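Arylsulfatase (Pseudoalteromonas sp. MB47, PDB 7AJ0) acts as a fucoidan-active sulfatase, probably hydrolysing sulfate esters of this polysaccharide in an exo-acting manner, and binds calcium. Local coordinates at residues V139-L144 with V171-F176; G165-E170 with G223-A228; G178-Q183 with G215-R220. All coordinates share one frame; numbering follows the deposited sequence.

Contact 1 of 3, residues V139-L144 with V171-F176; sequences VSQGKL and VGFDYF
The ring of Phe-173 lies with one face against the first turn of helix 141-146, where Gly-142 supplies the touching atom; the contact ties the start of this helix to the loop that leads into strand 175-177 of the large mixed sheet. Gly-142 CA sits 4.0 Å from the centroid of the Phe-173 ring and 13° off its normal, a CH-pi contact over the face. A side chain at Gly-142 would run into this ring, so the glycine lets the phenyl group settle directly on the helix backbone. Ser-140 CB approaches Phe-173 CE1 obliquely at 4.0 Å. Gln-141 also crosses the ring obliquely: a bend at chi2 brings Gln-141 OE1 to 4.1 Å from Phe-173 CZ, while NE2 is bound to Tyr-263 OH and Leu-109 O.

Beside the ring, Ser-140 forms the N-cap of the helix. Ser-140 OG stands between the backbone N and the carbonyl carbon (chi1 65°), from where it accepts a bond of 3.3 Å from Lys-143 N with an N-H...O angle of 155°. Ser-140 OG also donates to Val-171 O at 2.7 Å, meeting it from above the carbonyl plane. Close by, Lys-143 CB packs 3.7 Å from Gly-172 CA; a side chain at Gly-172 would collide with both Ser-140 OG and Lys-143 N. An alanine in place of Ser-140 would remove both hydroxyl bonds and would probably loosen the helix start and its tie to the 171-174 loop.

One water donates to Val-171 O at 2.7 Å and accepts from Ser-140 N, with a weak further bond from Lys-143 NZ. Val-171 O thus has two donors, the serine hydroxyl and the water, and the N-terminal end of the helix is likely to polarise that hydroxyl, favouring its donation to the loop carbonyl.

Contact 2 of 3, residues G165-E170 with G223-A228; sequences GMLPHE and GKREVA
The guanidinium of Arg-225 has Leu-167 CD1 over one face and the carboxylate of Glu-170 at its edge, while the His-169 ring has Glu-170 CG over one face and Arg-225 CG near its plane at the edge. The motif is a side-on, two-nitrogen salt bridge in the sulfatase domain, linking the loop that follows strand 151-155, with its 3-10 segment 168-170, to the residues leading into strand 226-230. Arg-225 NH2 donates to the syn lone pair of Glu-170 OE1 at 3.0 Å, with an N-H...O angle of 166°. Arg-225 NE makes the second bond, to Glu-170 OE2, at 3.2 Å (159°). Both oxygens lie near the guanidinium plane, yet the carboxylate is turned 39° out of it, so OE2 is met from above its own plane.

An extended side chain from CG to NE carries the arginine across the contact. Leu-167 CD1 lies against Arg-225 NE at 3.1 Å, on one side of the flat group. Glu-170 OE1 also accepts from Leu-167 N at 3.1 Å, which fixes the carboxylate within its own loop. Arg-225 has further acceptors in the same loop, NH2 bonding to Ala-163 O and NH1 to Glu-162 O. A water bridges both segments, lying 2.6 Å from His-169 NE2 and donating to Glu-170 OE2 at 2.5 Å and to Gly-223 O at 3.1 Å.

Contact 3 of 3, residues G178-Q183 with G215-R220; sequences GLPSVQ and GLIKGR
An antiparallel hydrogen-bonded pair in the large mixed sheet of the sulfatase domain, a member of the alkaline phosphatase superfamily, joins Gly-178 to Ile-217 just where the chain leaves strand 175-177 and turns a corner. Two bonds close the pair. Gly-178 N donates to Ile-217 O at 3.1 Å, with an N-H...O angle of 158°, and Ile-217 N returns a bond to Gly-178 O at 3.0 Å, with an N-H...O angle of 168°; each donor lies in the plane of the carbonyl it meets. The backbone of Gly-178 is nearly fully stretched with positive phi (163°), a conformation in which any CB would be forced onto the carbonyl oxygen of the residue before it.

Beyond the corner, the chain lays one apolar group on each of two neighbouring residues of strand 215-220. Leu-179 lies alongside Leu-216 with its tip turned in the same direction, and its CG and CD1 touch the CD2 branch of Leu-216, with Leu-179 CG to Leu-216 CD2 at 3.8 Å. Ile-240 of helix 240-258 packs on both leucines. Ile-217 belongs to the other side of the strand, where Val-227 and Arg-225 also meet it. The side chain of Leu-179 is about 11 Å from the bound calcium ion, so the contact takes no part in binding the metal. Pro-180 crosses Ile-217 at about a right angle, its ring atom CG resting 3.5 Å from Ile-217 CG1.

Overall arrangement
All three contacts gather at one end of the large mixed sheet in the sulfatase domain, where strands 151-155, 175-177, 215-220 and 226-230 lie side by side in that order. Contact 1 comes first along the chain and closes before contact 3 opens; contact 2 interlocks with contact 1 and encloses contact 3. Centres of contacts 2 and 3 are 8 Å apart, those of 1 and 2 are 12 Å apart, and those of 1 and 3 are 16 Å apart. Strand-to-strand hydrogen bonding joins contact 3 to both others, and Pro-168 O probably accepts from Phe-173 N between contacts 1 and 2. Together they bind helix 141-146 and the loop 165-174 to the sheet's end strands.

Contact 1 of 3, residues V139-L144 with V171-F176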
ATOM      1  N   VAL A 139       0.185   4.885 -46.161  1.00 27.35           N
ATOM      2  CA  VAL A 139      -0.856   4.926 -47.183  1.00 27.44           C
ATOM      3  C   VAL A 139      -2.207   4.958 -46.481  1.00 27.50           C
ATOM      4  O   VAL A 139      -2.656   3.938 -45.941  1.00 26.30           O
ATOM      5  CB  VAL A 139      -0.768   3.726 -48.137  1.00 27.72           C
ATOM      6  CG1 VAL A 139      -1.923   3.747 -49.121  1.00 38.13           C
ATOM      7  CG2 VAL A 139       0.565   3.724 -48.867  1.00 30.61           C
ATOM      8  N   SER A 140      -2.860   6.116 -46.498  1.00 26.74           N
ATOM      9  CA  SER A 140      -4.154   6.258 -45.850  1.00 27.31           C
ATOM     10  C   SER A 140      -5.262   5.690 -46.735  1.00 26.18           C
ATOM     11  O   SER A 140      -5.102   5.525 -47.947  1.00 26.70           O
ATOM     12  CB  SER A 140      -4.443   7.726 -45.542  1.00 26.22           C
ATOM     13  OG  SER A 140      -4.579   8.475 -46.737  1.00 26.79           O
ATOM     14  N   GLN A 141      -6.402   5.386 -46.107  1.00 25.66           N
ATOM     15  CA  GLN A 141      -7.547   4.929 -46.888  1.00 25.70           C
ATOM     16  C   GLN A 141      -8.086   6.049 -47.767  1.00 26.11           C
ATOM     17  O   GLN A 141      -8.673   5.781 -48.821  1.00 26.42           O
ATOM     18  CB  GLN A 141      -8.650   4.383 -45.979  1.00 25.11           C
ATOM     19  CG  GLN A 141      -9.271   5.382 -45.025  1.00 24.78           C
ATOM     20  CD  GLN A 141      -8.666   5.311 -43.635  1.00 24.37           C
ATOM     21  OE1 GLN A 141      -7.523   5.711 -43.428  1.00 24.53           O
ATOM     22  NE2 GLN A 141      -9.430   4.796 -42.677  1.00 23.90           N
ATOM     23  N   GLY A 142      -7.893   7.303 -47.358  1.00 26.15           N
ATOM     24  CA  GLY A 142      -8.224   8.408 -48.238  1.00 26.64           C
ATOM     25  C   GLY A 142      -7.510   8.306 -49.571  1.00 27.33           C
ATOM     26  O   GLY A 142      -8.116   8.468 -50.631  1.00 27.74           O
ATOM     27  N   LYS A 143      -6.208   8.018 -49.533  1.00 27.53           N
ATOM     28  CA  LYS A 143      -5.436   7.936 -50.767  1.00 28.26           C
ATOM     29  C   LYS A 143      -5.940   6.804 -51.652  1.00 28.39           C
ATOM     30  O   LYS A 143      -6.153   6.989 -52.858  1.00 28.98           O
ATOM     31  CB  LYS A 143      -3.951   7.749 -50.442  1.00 28.44           C
ATOM     32  CG  LYS A 143      -3.052   7.662 -51.668  1.00 29.26           C
ATOM     33  CD  LYS A 143      -1.574   7.617 -51.287  1.00 29.50           C
ATOM     34  CE  LYS A 143      -1.074   8.971 -50.794  1.00 50.33           C
ATOM     35  NZ  LYS A 143       0.332   8.908 -50.294  1.00 51.38           N
ATOM     36  N   LEU A 144      -6.148   5.624 -51.071  1.00 27.89           N
ATOM     37  CA  LEU A 144      -6.488   4.457 -51.874  1.00 28.07           C
ATOM     38  C   LEU A 144      -7.928   4.502 -52.370  1.00 28.06           C
ATOM     39  O   LEU A 144      -8.208   4.072 -53.494  1.00 28.54           O
ATOM     40  CB  LEU A 144      -6.236   3.180 -51.070  1.00 27.61           C
ATOM     41  CG  LEU A 144      -4.776   2.963 -50.673  1.00 27.71           C
ATOM     42  CD1 LEU A 144      -4.602   1.644 -49.949  1.00 27.31           C
ATOM     43  CD2 LEU A 144      -3.863   3.021 -51.890  1.00 28.53           C
ATOM     44  N   VAL A 171      -2.225  13.923 -47.215  1.00 28.92           N
ATOM     45  CA  VAL A 171      -1.796  12.536 -47.113  1.00 28.63           C
ATOM     46  C   VAL A 171      -2.800  11.585 -47.764  1.00 28.36           C
ATOM     47  O   VAL A 171      -2.772  10.388 -47.507  1.00 27.98           O
ATOM     48  CB  VAL A 171      -1.542  12.140 -45.644  1.00 28.02           C
ATOM     49  CG1 VAL A 171      -0.659  13.171 -44.955  1.00 28.32           C
ATOM     50  CG2 VAL A 171      -2.863  11.969 -44.902  1.00 29.25           C
ATOM     51  N   GLY A 172      -3.696  12.108 -48.600  1.00 28.60           N
ATOM     52  CA  GLY A 172      -4.603  11.258 -49.346  1.00 28.48           C
ATOM     53  C   GLY A 172      -6.044  11.721 -49.379  1.00 28.26           C
ATOM     54  O   GLY A 172      -6.721  11.577 -50.401  1.00 34.69           O
ATOM     55  N   PHE A 173      -6.536  12.267 -48.271  1.00 27.79           N
ATOM     56  CA  PHE A 173      -7.933  12.670 -48.201  1.00 27.58           C
ATOM     57  C   PHE A 173      -8.193  13.866 -49.109  1.00 28.24           C
ATOM     58  O   PHE A 173      -7.343  14.748 -49.261  1.00 28.72           O
ATOM     59  CB  PHE A 173      -8.321  13.015 -46.763  1.00 27.01           C
ATOM     60  CG  PHE A 173      -8.300  11.839 -45.828  1.00 26.36           C
ATOM     61  CD1 PHE A 173      -7.134  11.481 -45.170  1.00 26.25           C
ATOM     62  CD2 PHE A 173      -9.449  11.096 -45.601  1.00 25.92           C
ATOM     63  CE1 PHE A 173      -7.114  10.401 -44.306  1.00 25.70           C
ATOM     64  CE2 PHE A 173      -9.435  10.015 -44.738  1.00 25.38           C
ATOM     65  CZ  PHE A 173      -8.265   9.667 -44.089  1.00 25.27           C
ATOM     66  N   ASP A 174      -9.385  13.893 -49.713  1.00 28.30           N
ATOM     67  CA  ASP A 174      -9.746  15.006 -50.582  1.00 28.95           C
ATOM     68  C   ASP A 174     -10.007  16.281 -49.790  1.00 28.92           C
ATOM     69  O   ASP A 174      -9.760  17.382 -50.292  1.00 29.54           O
ATOM     70  CB  ASP A 174     -10.989  14.659 -51.405  1.00 29.06           C
ATOM     71  CG  ASP A 174     -10.757  13.513 -52.369  1.00 32.17           C
ATOM     72  OD1 ASP A 174      -9.725  13.519 -53.076  1.00 29.77           O
ATOM     73  OD2 ASP A 174     -11.613  12.605 -52.420  1.00 32.57           O
ATOM     74  N   TYR A 175     -10.508  16.157 -48.564  1.00 28.27           N
ATOM     75  CA  TYR A 175     -10.947  17.312 -47.794  1.00 28.24           C
ATOM     76  C   TYR A 175     -10.611  17.112 -46.328  1.00 27.64           C
ATOM     77  O   TYR A 175     -10.853  16.036 -45.776  1.00 27.06           O
ATOM     78  CB  TYR A 175     -12.458  17.531 -47.970  1.00 28.20           C
ATOM     79  CG  TYR A 175     -12.988  18.790 -47.326  1.00 28.30           C
ATOM     80  CD1 TYR A 175     -12.526  20.036 -47.722  1.00 28.95           C
ATOM     81  CD2 TYR A 175     -13.961  18.735 -46.338  1.00 27.81           C
ATOM     82  CE1 TYR A 175     -13.007  21.192 -47.143  1.00 30.55           C
ATOM     83  CE2 TYR A 175     -14.451  19.888 -45.755  1.00 27.95           C
ATOM     84  CZ  TYR A 175     -13.970  21.112 -46.163  1.00 28.59           C
ATOM     85  OH  TYR A 175     -14.448  22.266 -45.589  1.00 30.97           O
ATOM     86  N   PHE A 176     -10.049  18.149 -45.707  1.00 27.83           N
ATOM     87  CA  PHE A 176      -9.837  18.177 -44.269  1.00 27.36           C
ATOM     88  C   PHE A 176     -10.464  19.434 -43.684  1.00 27.50           C
ATOM     89  O   PHE A 176     -10.399  20.512 -44.286  1.00 28.11           O
ATOM     90  CB  PHE A 176      -8.354  18.145 -43.895  1.00 27.47           C
ATOM     91  CG  PHE A 176      -8.095  18.432 -42.439  1.00 27.14           C
ATOM     92  CD1 PHE A 176      -8.647  17.627 -41.455  1.00 26.47           C
ATOM     93  CD2 PHE A 176      -7.308  19.504 -42.054  1.00 27.57           C
ATOM     94  CE1 PHE A 176      -8.417  17.882 -40.117  1.00 26.21           C
ATOM     95  CE2 PHE A 176      -7.075  19.764 -40.716  1.00 30.83           C
ATOM     96  CZ  PHE A 176      -7.632  18.951 -39.747  1.00 26.64           C
TER
HETATM   97  O   HOH W   1      -1.155   8.260 -47.431  1.00 22.42           O

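Contact 2 of 3, residues G165-E170 with G223-A228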
ATOM      1  N   GLY A 165       3.025  18.674 -44.803  1.00 31.50           N
ATOM      2  CA  GLY A 165       2.724  17.415 -45.454  1.00 31.15           C
ATOM      3  C   GLY A 165       2.185  16.333 -44.549  1.00 30.20           C
ATOM      4  O   GLY A 165       2.372  15.148 -44.843  1.00 29.99           O
ATOM      5  N   MET A 166       1.507  16.702 -43.461  1.00 29.67           N
ATOM      6  CA  MET A 166       1.014  15.724 -42.503  1.00 28.83           C
ATOM      7  C   MET A 166      -0.464  15.871 -42.173  1.00 28.24           C
ATOM      8  O   MET A 166      -0.992  15.053 -41.412  1.00 27.56           O
ATOM      9  CB  MET A 166       1.828  15.800 -41.201  1.00 28.75           C
ATOM     10  CG  MET A 166       3.295  15.451 -41.386  1.00 29.28           C
ATOM     11  SD  MET A 166       4.276  15.653 -39.889  1.00 29.32           S
ATOM     12  CE  MET A 166       3.616  14.340 -38.873  1.00 40.27           C
ATOM     13  N   LEU A 167      -1.146  16.871 -42.711  1.00 28.52           N
ATOM     14  CA  LEU A 167      -2.578  17.000 -42.493  1.00 28.04           C
ATOM     15  C   LEU A 167      -3.340  16.098 -43.461  1.00 27.84           C
ATOM     16  O   LEU A 167      -2.834  15.744 -44.529  1.00 28.25           O
ATOM     17  CB  LEU A 167      -3.005  18.451 -42.658  1.00 28.47           C
ATOM     18  CG  LEU A 167      -2.507  19.410 -41.572  1.00 28.64           C
ATOM     19  CD1 LEU A 167      -3.059  20.810 -41.790  1.00 29.09           C
ATOM     20  CD2 LEU A 167      -2.880  18.905 -40.181  1.00 27.92           C
ATOM     21  N   PRO A 168      -4.565  15.706 -43.105  1.00 27.26           N
ATOM     22  CA  PRO A 168      -5.275  14.707 -43.923  1.00 27.06           C
ATOM     23  C   PRO A 168      -5.390  15.066 -45.394  1.00 27.67           C
ATOM     24  O   PRO A 168      -5.277  14.178 -46.248  1.00 27.76           O
ATOM     25  CB  PRO A 168      -6.654  14.629 -43.248  1.00 26.49           C
ATOM     26  CG  PRO A 168      -6.389  15.003 -41.826  1.00 26.20           C
ATOM     27  CD  PRO A 168      -5.311  16.055 -41.880  1.00 26.79           C
ATOM     28  N   HIS A 169      -5.612  16.338 -45.722  1.00 28.13           N
ATOM     29  CA  HIS A 169      -5.734  16.715 -47.126  1.00 28.78           C
ATOM     30  C   HIS A 169      -4.401  16.684 -47.860  1.00 29.42           C
ATOM     31  O   HIS A 169      -4.379  16.907 -49.076  1.00 30.03           O
ATOM     32  CB  HIS A 169      -6.356  18.105 -47.250  1.00 29.15           C
ATOM     33  CG  HIS A 169      -5.433  19.218 -46.870  1.00 29.62           C
ATOM     34  ND1 HIS A 169      -5.108  19.499 -45.561  1.00 29.30           N
ATOM     35  CD2 HIS A 169      -4.769  20.124 -47.626  1.00 30.46           C
ATOM     36  CE1 HIS A 169      -4.281  20.529 -45.527  1.00 29.91           C
ATOM     37  NE2 HIS A 169      -4.061  20.928 -46.767  1.00 30.62           N
ATOM     38  N   GLU A 170      -3.302  16.417 -47.161  1.00 29.35           N
ATOM     39  CA  GLU A 170      -1.987  16.300 -47.772  1.00 29.97           C
ATOM     40  C   GLU A 170      -1.475  14.867 -47.785  1.00 29.68           C
ATOM     41  O   GLU A 170      -0.389  14.617 -48.321  1.00 30.21           O
ATOM     42  CB  GLU A 170      -0.988  17.203 -47.037  1.00 30.30           C
ATOM     43  CG  GLU A 170      -1.415  18.665 -46.969  1.00 30.65           C
ATOM     44  CD  GLU A 170      -0.645  19.464 -45.930  1.00 30.81           C
ATOM     45  OE1 GLU A 170      -0.187  18.871 -44.930  1.00 30.36           O
ATOM     46  OE2 GLU A 170      -0.501  20.692 -46.112  1.00 31.42           O
ATOM     47  N   GLY A 223      -4.454  22.084 -52.465  1.00 43.39           N
ATOM     48  CA  GLY A 223      -4.553  23.482 -52.103  1.00 34.00           C
ATOM     49  C   GLY A 223      -3.817  23.838 -50.830  1.00 35.03           C
ATOM     50  O   GLY A 223      -3.037  23.037 -50.305  1.00 46.27           O
ATOM     51  N   LYS A 224      -4.069  25.038 -50.320  1.00 44.98           N
ATOM     52  CA  LYS A 224      -3.382  25.561 -49.150  1.00 36.55           C
ATOM     53  C   LYS A 224      -4.222  25.364 -47.893  1.00 33.02           C
ATOM     54  O   LYS A 224      -5.437  25.156 -47.949  1.00 42.15           O
ATOM     55  CB  LYS A 224      -3.074  27.050 -49.332  1.00 34.86           C
ATOM     56  CG  LYS A 224      -2.112  27.367 -50.467  1.00 46.11           C
ATOM     57  CD  LYS A 224      -0.693  26.912 -50.149  1.00 57.67           C
ATOM     58  CE  LYS A 224      -0.373  25.560 -50.772  1.00 57.04           C
ATOM     59  NZ  LYS A 224       0.976  25.073 -50.360  1.00 59.61           N
ATOM     60  N   ARG A 225      -3.548  25.436 -46.749  1.00 32.78           N
ATOM     61  CA  ARG A 225      -4.229  25.463 -45.465  1.00 32.08           C
ATOM     62  C   ARG A 225      -4.841  26.835 -45.225  1.00 32.49           C
ATOM     63  O   ARG A 225      -4.225  27.865 -45.519  1.00 45.73           O
ATOM     64  CB  ARG A 225      -3.260  25.136 -44.332  1.00 31.80           C
ATOM     65  CG  ARG A 225      -2.598  23.783 -44.442  1.00 31.42           C
ATOM     66  CD  ARG A 225      -1.616  23.590 -43.306  1.00 31.25           C
ATOM     67  NE  ARG A 225      -0.888  22.333 -43.413  1.00 30.98           N
ATOM     68  CZ  ARG A 225      -0.071  21.861 -42.477  1.00 30.75           C
ATOM     69  NH1 ARG A 225       0.121  22.547 -41.359  1.00 30.77           N
ATOM     70  NH2 ARG A 225       0.547  20.704 -42.657  1.00 30.55           N
ATOM     71  N   GLU A 226      -6.056  26.845 -44.686  1.00 31.96           N
ATOM     72  CA  GLU A 226      -6.732  28.070 -44.297  1.00 32.28           C
ATOM     73  C   GLU A 226      -7.219  27.938 -42.860  1.00 31.60           C
ATOM     74  O   GLU A 226      -7.580  26.848 -42.411  1.00 30.81           O
ATOM     75  CB  GLU A 226      -7.940  28.378 -45.194  1.00 40.32           C
ATOM     76  CG  GLU A 226      -7.640  28.480 -46.674  1.00 44.00           C
ATOM     77  CD  GLU A 226      -8.902  28.688 -47.495  1.00 60.14           C
ATOM     78  OE1 GLU A 226      -9.948  29.026 -46.898  1.00 61.05           O
ATOM     79  OE2 GLU A 226      -8.849  28.507 -48.731  1.00 61.26           O
ATOM     80  N   VAL A 227      -7.238  29.058 -42.143  1.00 31.96           N
ATOM     81  CA  VAL A 227      -7.898  29.133 -40.845  1.00 31.45           C
ATOM     82  C   VAL A 227      -9.359  29.463 -41.130  1.00 31.41           C
ATOM     83  O   VAL A 227      -9.709  30.612 -41.407  1.00 36.97           O
ATOM     84  CB  VAL A 227      -7.245  30.165 -39.926  1.00 39.89           C
ATOM     85  CG1 VAL A 227      -8.054  30.307 -38.643  1.00 47.25           C
ATOM     86  CG2 VAL A 227      -5.815  29.758 -39.613  1.00 31.97           C
ATOM     87  N   ALA A 228     -10.216  28.445 -41.068  1.00 30.69           N
ATOM     88  CA  ALA A 228     -11.617  28.605 -41.426  1.00 30.65           C
ATOM     89  C   ALA A 228     -12.483  29.059 -40.261  1.00 30.44           C
ATOM     90  O   ALA A 228     -13.496  29.733 -40.480  1.00 42.93           O
ATOM     91  CB  ALA A 228     -12.169  27.286 -41.978  1.00 30.07           C
TER
HETATM   92  O   HOH W   2      -1.888  22.228 -47.518  1.00 31.42           O

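Contact 3 of 3, residues G178-Q183 with G215-R220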
ATOM      1  N   GLY A 178     -10.772  20.625 -39.504  1.00 26.66           N
ATOM      2  CA  GLY A 178     -10.831  20.351 -38.075  1.00 26.20           C
ATOM      3  C   GLY A 178      -9.548  20.756 -37.370  1.00 26.39           C
ATOM      4  O   GLY A 178      -8.850  21.674 -37.801  1.00 26.97           O
ATOM      5  N   LEU A 179      -9.266  20.045 -36.280  1.00 25.94           N
ATOM      6  CA  LEU A 179      -8.173  20.401 -35.390  1.00 26.10           C
ATOM      7  C   LEU A 179      -6.895  19.696 -35.819  1.00 26.17           C
ATOM      8  O   LEU A 179      -6.855  18.459 -35.814  1.00 25.73           O
ATOM      9  CB  LEU A 179      -8.503  20.012 -33.958  1.00 25.65           C
ATOM     10  CG  LEU A 179      -9.788  20.526 -33.314  1.00 25.54           C
ATOM     11  CD1 LEU A 179     -11.018  19.815 -33.845  1.00 25.19           C
ATOM     12  CD2 LEU A 179      -9.694  20.370 -31.796  1.00 25.31           C
ATOM     13  N   PRO A 180      -5.842  20.424 -36.198  1.00 26.76           N
ATOM     14  CA  PRO A 180      -4.543  19.754 -36.379  1.00 26.86           C
ATOM     15  C   PRO A 180      -4.074  19.009 -35.142  1.00 27.35           C
ATOM     16  O   PRO A 180      -3.519  17.914 -35.259  1.00 26.23           O
ATOM     17  CB  PRO A 180      -3.602  20.915 -36.744  1.00 27.65           C
ATOM     18  CG  PRO A 180      -4.491  21.927 -37.378  1.00 27.96           C
ATOM     19  CD  PRO A 180      -5.811  21.828 -36.655  1.00 27.42           C
ATOM     20  N   SER A 181      -4.285  19.572 -33.959  1.00 31.38           N
ATOM     21  CA  SER A 181      -3.784  18.990 -32.710  1.00 26.14           C
ATOM     22  C   SER A 181      -4.988  18.403 -31.920  1.00 25.52           C
ATOM     23  O   SER A 181      -5.515  17.390 -32.330  1.00 25.10           O
ATOM     24  CB  SER A 181      -3.005  20.028 -31.909  1.00 26.65           C
ATOM     25  OG  SER A 181      -3.819  21.101 -31.503  1.00 34.79           O
ATOM     26  N   VAL A 182      -5.407  19.069 -30.853  1.00 25.54           N
ATOM     27  CA  VAL A 182      -6.337  18.450 -29.903  1.00 25.03           C
ATOM     28  C   VAL A 182      -6.992  19.544 -29.077  1.00 25.24           C
ATOM     29  O   VAL A 182      -6.472  20.648 -28.965  1.00 25.75           O
ATOM     30  CB  VAL A 182      -5.590  17.415 -29.019  1.00 24.77           C
ATOM     31  CG1 VAL A 182      -4.461  18.095 -28.233  1.00 25.23           C
ATOM     32  CG2 VAL A 182      -6.542  16.694 -28.081  1.00 24.29           C
ATOM     33  N   GLN A 183      -8.154  19.229 -28.492  1.00 24.87           N
ATOM     34  CA  GLN A 183      -8.919  20.225 -27.742  1.00 25.08           C
ATOM     35  C   GLN A 183      -8.072  20.884 -26.656  1.00 25.45           C
ATOM     36  O   GLN A 183      -8.070  22.113 -26.512  1.00 25.94           O
ATOM     37  CB  GLN A 183     -10.161  19.571 -27.138  1.00 24.64           C
ATOM     38  CG  GLN A 183     -10.979  20.450 -26.194  1.00 24.86           C
ATOM     39  CD  GLN A 183     -12.134  21.158 -26.884  1.00 25.01           C
ATOM     40  OE1 GLN A 183     -12.361  20.989 -28.084  1.00 24.95           O
ATOM     41  NE2 GLN A 183     -12.874  21.955 -26.122  1.00 25.25           N
ATOM     42  N   GLY A 215      -7.016  28.089 -34.752  1.00 29.70           N
ATOM     43  CA  GLY A 215      -8.396  27.651 -34.858  1.00 33.89           C
ATOM     44  C   GLY A 215      -8.493  26.396 -35.709  1.00 28.70           C
ATOM     45  O   GLY A 215      -7.527  25.649 -35.852  1.00 28.57           O
ATOM     46  N   LEU A 216      -9.685  26.187 -36.265  1.00 28.49           N
ATOM     47  CA  LEU A 216      -9.917  25.052 -37.148  1.00 28.10           C
ATOM     48  C   LEU A 216      -9.315  25.337 -38.520  1.00 28.64           C
ATOM     49  O   LEU A 216      -9.485  26.435 -39.067  1.00 29.27           O
ATOM     50  CB  LEU A 216     -11.408  24.756 -37.265  1.00 27.76           C
ATOM     51  CG  LEU A 216     -12.107  24.491 -35.935  1.00 27.29           C
ATOM     52  CD1 LEU A 216     -13.566  24.134 -36.134  1.00 27.02           C
ATOM     53  CD2 LEU A 216     -11.394  23.388 -35.170  1.00 26.90           C
ATOM     54  N   ILE A 217      -8.616  24.352 -39.070  1.00 28.46           N
ATOM     55  CA  ILE A 217      -7.911  24.493 -40.336  1.00 29.00           C
ATOM     56  C   ILE A 217      -8.692  23.769 -41.421  1.00 28.83           C
ATOM     57  O   ILE A 217      -9.172  22.645 -41.220  1.00 28.20           O
ATOM     58  CB  ILE A 217      -6.475  23.947 -40.231  1.00 29.05           C
ATOM     59  CG1 ILE A 217      -5.692  24.718 -39.166  1.00 29.31           C
ATOM     60  CG2 ILE A 217      -5.767  24.037 -41.575  1.00 29.65           C
ATOM     61  CD1 ILE A 217      -5.639  26.213 -39.397  1.00 30.10           C
ATOM     62  N   LYS A 218      -8.812  24.413 -42.576  1.00 29.45           N
ATOM     63  CA  LYS A 218      -9.542  23.891 -43.725  1.00 29.45           C
ATOM     64  C   LYS A 218      -8.559  23.661 -44.860  1.00 29.94           C
ATOM     65  O   LYS A 218      -7.710  24.517 -45.128  1.00 30.60           O
ATOM     66  CB  LYS A 218     -10.638  24.874 -44.138  1.00 33.23           C
ATOM     67  CG  LYS A 218     -11.447  24.496 -45.364  1.00 30.98           C
ATOM     68  CD  LYS A 218     -12.209  25.721 -45.849  1.00 30.62           C
ATOM     69  CE  LYS A 218     -13.622  25.389 -46.293  1.00 45.98           C
ATOM     70  NZ  LYS A 218     -14.414  26.638 -46.506  1.00 51.29           N
ATOM     71  N   GLY A 219      -8.670  22.510 -45.514  1.00 29.66           N
ATOM     72  CA  GLY A 219      -7.746  22.170 -46.577  1.00 30.12           C
ATOM     73  C   GLY A 219      -8.311  21.209 -47.599  1.00 30.02           C
ATOM     74  O   GLY A 219      -9.008  20.254 -47.248  1.00 29.37           O
ATOM     75  N   ARG A 220      -8.016  21.458 -48.874  1.00 30.73           N
ATOM     76  CA  ARG A 220      -8.409  20.579 -49.963  1.00 30.79           C
ATOM     77  C   ARG A 220      -7.164  19.994 -50.614  1.00 31.14           C
ATOM     78  O   ARG A 220      -6.110  20.639 -50.671  1.00 31.67           O
ATOM     79  CB  ARG A 220      -9.234  21.318 -51.023  1.00 31.41           C
ATOM     80  CG  ARG A 220     -10.467  22.000 -50.475  1.00 31.21           C
ATOM     81  CD  ARG A 220     -11.364  22.518 -51.588  1.00 34.01           C
ATOM     82  NE  ARG A 220     -12.580  23.122 -51.051  1.00 41.96           N
ATOM     83  CZ  ARG A 220     -13.625  22.432 -50.600  1.00 31.01           C
ATOM     84  NH1 ARG A 220     -13.610  21.106 -50.614  1.00 46.66           N
ATOM     85  NH2 ARG A 220     -14.689  23.071 -50.128  1.00 36.43           N
TER